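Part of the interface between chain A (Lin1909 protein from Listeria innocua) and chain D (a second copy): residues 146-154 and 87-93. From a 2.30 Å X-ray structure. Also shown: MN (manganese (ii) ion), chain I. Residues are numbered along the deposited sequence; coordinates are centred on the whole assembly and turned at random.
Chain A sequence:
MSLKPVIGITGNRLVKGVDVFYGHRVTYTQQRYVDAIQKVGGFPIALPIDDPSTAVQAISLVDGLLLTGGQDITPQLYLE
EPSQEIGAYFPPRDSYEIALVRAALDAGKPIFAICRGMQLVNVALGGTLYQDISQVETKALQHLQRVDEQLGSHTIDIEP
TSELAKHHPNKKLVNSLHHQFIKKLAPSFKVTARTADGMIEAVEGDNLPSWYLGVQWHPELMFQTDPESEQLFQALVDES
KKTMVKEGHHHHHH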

# COMPACT_ATOMS: atom_id res chain seq x y z
N ARG A 146 -18.83 -3.99 -12.61
CA ARG A 146 -18.27 -3.30 -11.46
C ARG A 146 -19.23 -3.48 -10.30
O ARG A 146 -18.86 -3.33 -9.14
CB ARG A 146 -18.06 -1.81 -11.78
CG ARG A 146 -16.98 -1.55 -12.82
CD ARG A 146 -15.73 -2.36 -12.50
NE ARG A 146 -14.69 -2.26 -13.52
CZ ARG A 146 -13.64 -3.08 -13.61
NH1 ARG A 146 -13.49 -4.07 -12.73
NH2 ARG A 146 -12.73 -2.91 -14.57
N VAL A 147 -20.48 -3.81 -10.63
CA VAL A 147 -21.51 -4.08 -9.63
C VAL A 147 -20.85 -5.20 -8.87
O VAL A 147 -20.07 -5.95 -9.45
CB VAL A 147 -22.77 -4.66 -10.26
CG1 VAL A 147 -23.94 -4.56 -9.29
CG2 VAL A 147 -23.05 -3.97 -11.56
N ASP A 148 -21.15 -5.36 -7.58
CA ASP A 148 -20.49 -6.44 -6.87
C ASP A 148 -20.85 -7.81 -7.44
O ASP A 148 -22.00 -8.11 -7.76
CB ASP A 148 -20.74 -6.34 -5.37
CG ASP A 148 -22.10 -6.82 -4.98
OD1 ASP A 148 -23.09 -6.22 -5.45
OD2 ASP A 148 -22.16 -7.79 -4.19
N GLU A 149 -19.81 -8.62 -7.59
CA GLU A 149 -19.85 -9.97 -8.15
C GLU A 149 -21.04 -10.85 -7.82
O GLU A 149 -21.42 -11.70 -8.62
CB GLU A 149 -18.58 -10.71 -7.74
CG GLU A 149 -18.28 -10.61 -6.26
CD GLU A 149 -17.02 -11.35 -5.87
OE1 GLU A 149 -16.01 -11.23 -6.60
OE2 GLU A 149 -17.04 -12.05 -4.83
N GLN A 150 -21.63 -10.63 -6.66
CA GLN A 150 -22.75 -11.45 -6.22
C GLN A 150 -24.07 -11.19 -6.96
O GLN A 150 -24.94 -12.06 -7.01
CB GLN A 150 -22.90 -11.24 -4.70
CG GLN A 150 -23.67 -12.30 -3.96
CD GLN A 150 -23.36 -12.30 -2.47
OE1 GLN A 150 -23.28 -11.24 -1.84
NE2 GLN A 150 -23.19 -13.49 -1.90
N LEU A 151 -24.21 -10.01 -7.56
CA LEU A 151 -25.46 -9.68 -8.26
C LEU A 151 -25.37 -9.71 -9.79
O LEU A 151 -24.31 -9.49 -10.37
CB LEU A 151 -25.93 -8.29 -7.81
CG LEU A 151 -25.97 -8.08 -6.29
CD1 LEU A 151 -26.23 -6.62 -5.99
CD2 LEU A 151 -27.05 -8.96 -5.67
N GLY A 152 -26.51 -9.99 -10.42
CA GLY A 152 -26.56 -10.03 -11.88
C GLY A 152 -26.34 -8.65 -12.45
O GLY A 152 -26.55 -7.65 -11.75
N SER A 153 -25.91 -8.56 -13.70
CA SER A 153 -25.66 -7.25 -14.31
C SER A 153 -26.23 -7.11 -15.72
O SER A 153 -26.71 -6.03 -16.09
CB SER A 153 -24.16 -6.96 -14.34
OG SER A 153 -23.45 -7.91 -15.12
N HIS A 154 -26.16 -8.17 -16.51
CA HIS A 154 -26.70 -8.11 -17.87
C HIS A 154 -27.76 -9.19 -18.07
O HIS A 154 -27.64 -10.30 -17.54
CB HIS A 154 -25.58 -8.20 -18.94
CG HIS A 154 -24.69 -9.41 -18.84
ND1 HIS A 154 -25.15 -10.66 -18.50
CD2 HIS A 154 -23.37 -9.56 -19.13
CE1 HIS A 154 -24.15 -11.54 -18.59
NE2 HIS A 154 -23.06 -10.89 -18.97
MN MN I . -21.00 -11.75 -19.67
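Chain D, residues 87-93: GAYFPPR

Residues 87-93 of chain D lie along a segment of chain A with no regular helix or strand. The chain D segment begins as loop and enters a helix at Pro D91, with Phe D90 in the N-cap position before it. The backbones come nearest at Arg A146 and Ala D88, whose CA atoms are 4.4 Å apart. From Arg A146 to Leu A151 the two backbones run in roughly the same direction. Together the two stretches bury 390 Å².

Tyr D89 and Val A147 carry the centre of the contact. Tyr D89 has an extended backbone (phi -143°, psi 166°) and a p rotamer at chi1. Its CA-to-CB bond points sideways, yet the end of the side chain comes nearer to chain A. Val A147, in the t rotamer, sits over one face of the tyrosine ring. Its CG2 is 3.2 Å from the ring centroid and 19° off the ring normal, a CH-pi contact. The same CG2 is 3.0 Å from Tyr D89 CZ, shorter than usual van der Waals contact for two carbons. The other methyl, Val A147 CG1, is 2.9 Å from Tyr D89 O, also short. The valine is thus set against both the ring and the main chain of one residue.

The far end of the tyrosine reaches Ser A153. Tyr D89 OH lies 3.4 Å from Ser A153 O, at most a weak hydrogen bond, and 3.4 Å from Ser A153 CB.

Leu A151 covers the start of the chain D helix. It closes a type I turn that begins at Asp A148, held by a hydrogen bond from Leu A151 N to Asp A148 O of 2.9 Å. Its CA-to-CB bond points toward chain D. Leu A151 CD1 is 3.5 Å from Phe D90 CE2, 4.2 Å from Pro D91 CD and 4.3 Å from Pro D92 CD. One methyl touches three successive residues. Asp A148 OD1 lies at the edge of the Phe D90 ring, 3.9 Å from Phe D90 CE2.

At the other end, Ala D88 CB is 3.4 Å from Arg A146 O and 3.7 Å from Arg A146 CB. The arginine starts toward chain D, but its end leads away.

Two waters join the backbones. Water 1 accepts from Arg A146 N (2.7 Å) and donates to Gly D87 O (2.9 Å). Water 2 accepts from Asp A148 N (3.1 Å) and donates to Tyr D89 O (2.5 Å).

The CA-to-CB bond of His A154 points away from chain D; its NE2 binds the manganese ion MN at 2.3 Å.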

# COMPACT_ATOMS: atom_id res chain seq x y z
N GLY D 87 -20.09 2.63 -14.50
CA GLY D 87 -19.40 2.29 -13.27
C GLY D 87 -20.17 1.26 -12.47
O GLY D 87 -21.02 0.54 -13.00
N ALA D 88 -19.87 1.18 -11.17
CA ALA D 88 -20.54 0.25 -10.30
C ALA D 88 -21.91 0.80 -9.90
O ALA D 88 -22.11 2.01 -9.82
CB ALA D 88 -19.70 0.01 -9.04
N TYR D 89 -22.86 -0.11 -9.69
CA TYR D 89 -24.21 0.25 -9.26
C TYR D 89 -24.72 -0.80 -8.28
O TYR D 89 -24.13 -1.87 -8.16
CB TYR D 89 -25.15 0.42 -10.47
CG TYR D 89 -25.09 -0.68 -11.51
CD1 TYR D 89 -25.90 -1.80 -11.41
CD2 TYR D 89 -24.24 -0.57 -12.61
CE1 TYR D 89 -25.88 -2.79 -12.38
CE2 TYR D 89 -24.21 -1.55 -13.59
CZ TYR D 89 -25.03 -2.66 -13.47
OH TYR D 89 -24.99 -3.65 -14.43
N PHE D 90 -25.80 -0.49 -7.57
CA PHE D 90 -26.35 -1.42 -6.60
C PHE D 90 -27.88 -1.32 -6.68
O PHE D 90 -28.49 -0.41 -6.13
CB PHE D 90 -25.86 -1.03 -5.20
CG PHE D 90 -26.09 -2.08 -4.13
CD1 PHE D 90 -26.64 -1.73 -2.90
CD2 PHE D 90 -25.69 -3.40 -4.33
CE1 PHE D 90 -26.78 -2.68 -1.88
CE2 PHE D 90 -25.83 -4.36 -3.31
CZ PHE D 90 -26.37 -4.00 -2.08
N PRO D 91 -28.51 -2.27 -7.40
CA PRO D 91 -29.98 -2.30 -7.58
C PRO D 91 -30.80 -2.10 -6.30
O PRO D 91 -31.81 -1.38 -6.31
CB PRO D 91 -30.21 -3.67 -8.21
CG PRO D 91 -28.96 -3.86 -9.04
CD PRO D 91 -27.87 -3.40 -8.09
N PRO D 92 -30.39 -2.73 -5.18
CA PRO D 92 -31.15 -2.56 -3.94
C PRO D 92 -31.30 -1.10 -3.51
O PRO D 92 -32.36 -0.70 -3.03
CB PRO D 92 -30.34 -3.38 -2.93
CG PRO D 92 -29.75 -4.48 -3.78
CD PRO D 92 -29.31 -3.72 -5.02
N ARG D 93 -30.24 -0.30 -3.69
CA ARG D 93 -30.30 1.12 -3.32
C ARG D 93 -31.23 1.88 -4.23
O ARG D 93 -32.03 2.69 -3.78
CB ARG D 93 -28.92 1.79 -3.38
CG ARG D 93 -28.77 2.91 -2.34
CD ARG D 93 -28.65 4.32 -2.90
NE ARG D 93 -27.31 4.84 -2.70
CZ ARG D 93 -27.00 6.11 -2.47
NH1 ARG D 93 -27.95 7.04 -2.40
NH2 ARG D 93 -25.73 6.46 -2.31
O HOH W 1 -20.63 -2.22 -13.61
O HOH W 2 -22.71 -3.01 -6.40
O HOH W 3 -21.31 -13.25 -18.00